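Local atomic coordinates of HpcH/HpaI aldolase (Desulfitobacterium hafniense, PDB entry 3QZ6), a protein that belongs to the HpcH/HpaI aldolase family and folds as a TIM barrel, a closed ring of eight parallel strands wrapped by helices. Residues E157-I162 and E198-A203; V168-F173 and G208-F213. All coordinates share one frame; numbering follows the deposited sequence.

Contact 1 of 2, residues E157-I162 and E198-A203; sequences EDIDSI and EKVYRA
In the outer layer of the TIM barrel, I159 and D160, at the start of helix 159-163, meet V200 and A203 on helix 191-207, and the join shows how two neighbouring barrel helices can pack through very few side chains. I159 gives the largest share of the buried surface, followed by A203. The CG1 of I159 lies anti to the backbone N (chi1 -171°) and faces V200, 4.0 Å from V200 CG1; CD1 reaches the same methyl, and the two side chains cross at about a right angle. The other branch of I159 turns to A203, whose small side chain lets the backbones come close: the CA atoms of D160 and A203 are 5.5 Å apart. V156, from helix 153-157, also packs on V200 and K199.

D160 borders this apolar patch with its carboxylate. OD2 forms a salt bridge with R206 and OD1 accepts a hydrogen bond from Q207, both one turn further along helix 191-207, so the acid is held against the helix that A203 belongs to. The methyl of A203 touches both neighbours: its CB is 3.6 Å from D160 OD1 and only 3.4 Å from I159 CG2, tighter than usual for two carbons.

Contact 2 of 2, residues V168-F173 and G208-F213; sequences VDAVIF and GVVKGF
D169 O and V210 N open a short ladder of backbone bonds between strands 170-173 and 210-215, a worked example of how neighbouring parallel strands share their peptide groups. V210 N donates to D169 O over 2.9 Å. The same oxygen takes a second hydrogen from a water at 2.9 Å, and that water also makes a weak bond to G208 O. One step on, V210 O accepts from V171 N at 2.9 Å, while A170 CA adds a CA-H...O contact to this oxygen. The third rung, from G212 N to V171 O, is short at 2.8 Å but weak, since its N-H...O angle is just 129°.

Other polar groups are satisfied by neighbouring elements. The carboxylate of D169 accepts from I146 N and pairs with K7, K211 NZ bridges to D205 and donates to R228 O, and A170 and I172 bond through their backbones to strand 145-150.

Side-chain carbons pack around the rungs, partly against backbone. V209 CG1, anti to its backbone N (chi1 166°), comes within 3.5 Å of A170 CA. At G212, where there is no side chain, I172 CG1 approaches the backbone, 3.6 Å from F213 N. F173 CD2 makes an apolar contact with F213 CD1 at 4.2 Å, and Y197 packs on both rings. Parallel pairing in register, A170 with V210 and V171 with K211, joins the sixth and seventh strands of the closed TIM barrel.

Overall arrangement
The two contacts illustrate the layering of a beta/alpha barrel: contact 2 pairs adjacent strands, and contact 1 pairs the helices that precede those strands in the chain. Their segments therefore alternate in sequence, helix 159-163 leading to strand 170-173 and helix 191-207 to strand 210-215. Their centres are 10 Å apart, with contact 2 about 10 Å from the centre of the chain and contact 1 about 19 Å. Helix 191-207 touches both strands of contact 2: Y201 OH lies 2.6 Å from G212 O, a probable hydrogen bond, and V200 CB is 3.6 Å from F173 CE1. L163, just beyond segment 157-162, packs on V171 and V209.

Contact 1 of 2, residues E157-I162 and E198-A203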
loop_
_atom_site.group_PDB
_atom_site.type_symbol
_atom_site.label_atom_id
_atom_site.label_comp_id
_atom_site.label_asym_id
_atom_site.label_seq_id
_atom_site.Cartn_x
_atom_site.Cartn_y
_atom_site.Cartn_z
ATOM N N GLU A 157 -11.971 -30.179 -17.385
ATOM C CA GLU A 157 -12.392 -31.275 -18.253
ATOM C C GLU A 157 -12.558 -30.820 -19.701
ATOM O O GLU A 157 -12.316 -31.583 -20.631
ATOM C CB GLU A 157 -13.704 -31.872 -17.753
ATOM C CG GLU A 157 -13.600 -32.579 -16.416
ATOM C CD GLU A 157 -14.965 -32.963 -15.861
ATOM O OE1 GLU A 157 -15.013 -33.623 -14.799
ATOM O OE2 GLU A 157 -15.989 -32.601 -16.488
ATOM N N ASP A 158 -12.968 -29.569 -19.890
ATOM C CA ASP A 158 -13.236 -29.060 -21.228
ATOM C C ASP A 158 -12.130 -28.121 -21.702
ATOM O O ASP A 158 -12.340 -27.292 -22.593
ATOM C CB ASP A 158 -14.585 -28.339 -21.250
ATOM C CG ASP A 158 -15.095 -28.109 -22.655
ATOM O OD1 ASP A 158 -14.735 -28.900 -23.555
ATOM O OD2 ASP A 158 -15.858 -27.140 -22.861
ATOM N N ILE A 159 -10.944 -28.272 -21.125
ATOM C CA ILE A 159 -9.891 -27.275 -21.296
ATOM C C ILE A 159 -9.405 -27.116 -22.744
ATOM O O ILE A 159 -9.106 -26.013 -23.182
ATOM C CB ILE A 159 -8.696 -27.529 -20.331
ATOM C CG1 ILE A 159 -7.719 -26.348 -20.365
ATOM C CG2 ILE A 159 -8.009 -28.859 -20.650
ATOM C CD1 ILE A 159 -8.344 -25.038 -19.870
ATOM N N ASP A 160 -9.322 -28.207 -23.494
ATOM C CA ASP A 160 -8.827 -28.097 -24.863
ATOM C C ASP A 160 -9.729 -27.204 -25.713
ATOM O O ASP A 160 -9.251 -26.405 -26.513
ATOM C CB ASP A 160 -8.679 -29.478 -25.507
ATOM C CG ASP A 160 -7.449 -30.201 -25.022
ATOM O OD1 ASP A 160 -6.350 -29.895 -25.530
ATOM O OD2 ASP A 160 -7.579 -31.054 -24.122
ATOM N N SER A 161 -11.037 -27.350 -25.534
ATOM C CA SER A 161 -12.002 -26.519 -26.235
ATOM C C SER A 161 -11.837 -25.044 -25.840
ATOM O O SER A 161 -11.890 -24.143 -26.675
ATOM C CB SER A 161 -13.417 -26.997 -25.911
ATOM O OG SER A 161 -14.383 -26.222 -26.587
ATOM N N ILE A 162 -11.625 -24.794 -24.562
ATOM C CA ILE A 162 -11.473 -23.415 -24.118
ATOM C C ILE A 162 -10.211 -22.781 -24.701
ATOM O O ILE A 162 -10.256 -21.671 -25.231
ATOM C CB ILE A 162 -11.484 -23.319 -22.587
ATOM C CG1 ILE A 162 -12.862 -23.734 -22.064
ATOM C CG2 ILE A 162 -11.104 -21.897 -22.132
ATOM C CD1 ILE A 162 -12.945 -23.961 -20.567
ATOM N N GLU A 198 -1.823 -29.659 -13.835
ATOM C CA GLU A 198 -1.091 -30.465 -14.808
ATOM C C GLU A 198 -1.922 -30.704 -16.059
ATOM O O GLU A 198 -1.414 -30.592 -17.178
ATOM C CB GLU A 198 -0.664 -31.810 -14.202
ATOM C CG GLU A 198 0.330 -31.717 -13.046
ATOM C CD GLU A 198 1.767 -31.503 -13.506
ATOM O OE1 GLU A 198 1.972 -31.040 -14.650
ATOM O OE2 GLU A 198 2.695 -31.803 -12.719
ATOM N N LYS A 199 -3.192 -31.053 -15.867
ATOM C CA LYS A 199 -4.085 -31.306 -16.994
ATOM C C LYS A 199 -4.201 -30.062 -17.853
ATOM O O LYS A 199 -4.171 -30.135 -19.076
ATOM C CB LYS A 199 -5.476 -31.734 -16.526
ATOM C CG LYS A 199 -5.574 -33.182 -16.090
ATOM C CD LYS A 199 -6.971 -33.512 -15.583
ATOM C CE LYS A 199 -7.043 -34.946 -15.079
ATOM N NZ LYS A 199 -8.337 -35.230 -14.413
ATOM N N VAL A 200 -4.336 -28.909 -17.213
ATOM C CA VAL A 200 -4.480 -27.674 -17.968
ATOM C C VAL A 200 -3.189 -27.322 -18.704
ATOM O O VAL A 200 -3.217 -26.892 -19.856
ATOM C CB VAL A 200 -4.913 -26.501 -17.063
ATOM C CG1 VAL A 200 -4.839 -25.179 -17.848
ATOM C CG2 VAL A 200 -6.318 -26.760 -16.529
ATOM N N TYR A 201 -2.054 -27.507 -18.044
ATOM C CA TYR A 201 -0.772 -27.220 -18.684
ATOM C C TYR A 201 -0.545 -28.097 -19.933
ATOM O O TYR A 201 -0.050 -27.628 -20.961
ATOM C CB TYR A 201 0.377 -27.386 -17.685
ATOM C CG TYR A 201 0.641 -26.158 -16.824
ATOM C CD1 TYR A 201 -0.204 -25.058 -16.850
ATOM C CD2 TYR A 201 1.756 -26.103 -16.001
ATOM C CE1 TYR A 201 0.054 -23.930 -16.064
ATOM C CE2 TYR A 201 2.020 -24.997 -15.210
ATOM C CZ TYR A 201 1.167 -23.915 -15.243
ATOM O OH TYR A 201 1.459 -22.821 -14.460
ATOM N N ARG A 202 -0.919 -29.367 -19.855
ATOM C CA ARG A 202 -0.793 -30.234 -21.031
ATOM C C ARG A 202 -1.644 -29.724 -22.193
ATOM O O ARG A 202 -1.208 -29.742 -23.343
ATOM C CB ARG A 202 -1.163 -31.673 -20.691
ATOM C CG ARG A 202 -0.109 -32.389 -19.874
ATOM C CD ARG A 202 -0.537 -33.812 -19.582
ATOM N NE ARG A 202 -0.408 -34.112 -18.166
ATOM C CZ ARG A 202 -1.408 -34.543 -17.413
ATOM N NH1 ARG A 202 -2.593 -34.738 -17.958
ATOM N NH2 ARG A 202 -1.219 -34.787 -16.122
ATOM N N ALA A 203 -2.853 -29.255 -21.893
ATOM C CA ALA A 203 -3.701 -28.688 -22.936
ATOM C C ALA A 203 -3.113 -27.393 -23.489
ATOM O O ALA A 203 -3.158 -27.139 -24.697
ATOM C CB ALA A 203 -5.125 -28.460 -22.420
#

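Contact 2 of 2, residues V168-F173 and G208-F213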
loop_
_atom_site.group_PDB
_atom_site.type_symbol
_atom_site.label_atom_id
_atom_site.label_comp_id
_atom_site.label_asym_id
_atom_site.label_seq_id
_atom_site.Cartn_x
_atom_site.Cartn_y
_atom_site.Cartn_z
ATOM N N VAL A 168 -6.787 -16.514 -27.673
ATOM C CA VAL A 168 -6.485 -16.775 -26.266
ATOM C C VAL A 168 -4.979 -16.856 -26.089
ATOM O O VAL A 168 -4.333 -17.741 -26.639
ATOM C CB VAL A 168 -7.117 -18.078 -25.764
ATOM C CG1 VAL A 168 -6.717 -18.327 -24.309
ATOM C CG2 VAL A 168 -8.631 -18.025 -25.910
ATOM N N ASP A 169 -4.414 -15.943 -25.310
ATOM C CA ASP A 169 -2.958 -15.854 -25.208
ATOM C C ASP A 169 -2.374 -16.739 -24.114
ATOM O O ASP A 169 -1.280 -17.282 -24.263
ATOM C CB ASP A 169 -2.536 -14.399 -24.979
ATOM C CG ASP A 169 -2.887 -13.511 -26.158
ATOM O OD1 ASP A 169 -2.452 -13.838 -27.280
ATOM O OD2 ASP A 169 -3.623 -12.516 -25.977
ATOM N N ALA A 170 -3.101 -16.892 -23.014
ATOM C CA ALA A 170 -2.515 -17.537 -21.851
ATOM C C ALA A 170 -3.590 -18.127 -20.952
ATOM O O ALA A 170 -4.769 -17.782 -21.071
ATOM C CB ALA A 170 -1.677 -16.522 -21.076
ATOM N N VAL A 171 -3.182 -19.015 -20.051
ATOM C CA VAL A 171 -4.119 -19.592 -19.095
ATOM C C VAL A 171 -3.524 -19.532 -17.688
ATOM O O VAL A 171 -2.308 -19.629 -17.511
ATOM C CB VAL A 171 -4.489 -21.051 -19.477
ATOM C CG1 VAL A 171 -3.278 -21.963 -19.354
ATOM C CG2 VAL A 171 -5.630 -21.557 -18.611
ATOM N N ILE A 172 -4.385 -19.347 -16.694
ATOM C CA ILE A 172 -3.946 -19.278 -15.309
ATOM C C ILE A 172 -5.042 -19.881 -14.421
ATOM O O ILE A 172 -6.089 -20.290 -14.922
ATOM C CB ILE A 172 -3.559 -17.819 -14.912
ATOM C CG1 ILE A 172 -2.694 -17.799 -13.657
ATOM C CG2 ILE A 172 -4.784 -16.937 -14.739
ATOM C CD1 ILE A 172 -1.974 -16.462 -13.448
ATOM N N PHE A 173 -4.794 -19.968 -13.119
ATOM C CA PHE A 173 -5.748 -20.580 -12.197
ATOM C C PHE A 173 -6.217 -19.622 -11.114
ATOM O O PHE A 173 -5.506 -18.678 -10.752
ATOM C CB PHE A 173 -5.108 -21.795 -11.529
ATOM C CG PHE A 173 -4.464 -22.726 -12.505
ATOM C CD1 PHE A 173 -5.238 -23.585 -13.267
ATOM C CD2 PHE A 173 -3.093 -22.709 -12.694
ATOM C CE1 PHE A 173 -4.656 -24.431 -14.188
ATOM C CE2 PHE A 173 -2.499 -23.553 -13.613
ATOM C CZ PHE A 173 -3.283 -24.414 -14.362
ATOM N N GLY A 208 -0.704 -24.375 -27.907
ATOM C CA GLY A 208 0.227 -23.274 -28.094
ATOM C C GLY A 208 -0.136 -22.034 -27.286
ATOM O O GLY A 208 0.012 -20.904 -27.751
ATOM N N VAL A 209 -0.594 -22.254 -26.059
ATOM C CA VAL A 209 -1.041 -21.178 -25.173
ATOM C C VAL A 209 -0.046 -20.976 -24.020
ATOM O O VAL A 209 0.474 -21.937 -23.465
ATOM C CB VAL A 209 -2.461 -21.492 -24.637
ATOM C CG1 VAL A 209 -2.836 -20.598 -23.460
ATOM C CG2 VAL A 209 -3.494 -21.379 -25.765
ATOM N N VAL A 210 0.223 -19.723 -23.660
ATOM C CA VAL A 210 1.166 -19.442 -22.586
ATOM C C VAL A 210 0.642 -19.948 -21.240
ATOM O O VAL A 210 -0.541 -19.833 -20.932
ATOM C CB VAL A 210 1.497 -17.933 -22.498
ATOM C CG1 VAL A 210 2.262 -17.617 -21.219
ATOM C CG2 VAL A 210 2.286 -17.490 -23.714
ATOM N N LYS A 211 1.536 -20.508 -20.443
ATOM C CA LYS A 211 1.170 -21.025 -19.137
ATOM C C LYS A 211 1.424 -19.979 -18.046
ATOM O O LYS A 211 2.477 -19.348 -18.015
ATOM C CB LYS A 211 1.938 -22.324 -18.865
ATOM C CG LYS A 211 1.442 -23.488 -19.735
ATOM C CD LYS A 211 2.322 -24.730 -19.637
ATOM C CE LYS A 211 3.725 -24.460 -20.161
ATOM N NZ LYS A 211 4.391 -25.735 -20.567
ATOM N N GLY A 212 0.437 -19.780 -17.178
ATOM C CA GLY A 212 0.560 -18.821 -16.090
ATOM C C GLY A 212 0.375 -19.539 -14.770
ATOM O O GLY A 212 -0.075 -20.683 -14.743
ATOM N N PHE A 213 0.751 -18.893 -13.673
ATOM C CA PHE A 213 0.553 -19.490 -12.356
ATOM C C PHE A 213 0.440 -18.410 -11.295
ATOM O O PHE A 213 1.202 -17.447 -11.299
ATOM C CB PHE A 213 1.709 -20.421 -12.007
ATOM C CG PHE A 213 1.441 -21.300 -10.810
ATOM C CD1 PHE A 213 0.764 -22.501 -10.957
ATOM C CD2 PHE A 213 1.876 -20.930 -9.545
ATOM C CE1 PHE A 213 0.518 -23.322 -9.859
ATOM C CE2 PHE A 213 1.632 -21.745 -8.440
ATOM C CZ PHE A 213 0.955 -22.948 -8.602
HETATM O O HOH W 1 -0.027 -17.565 -26.842
#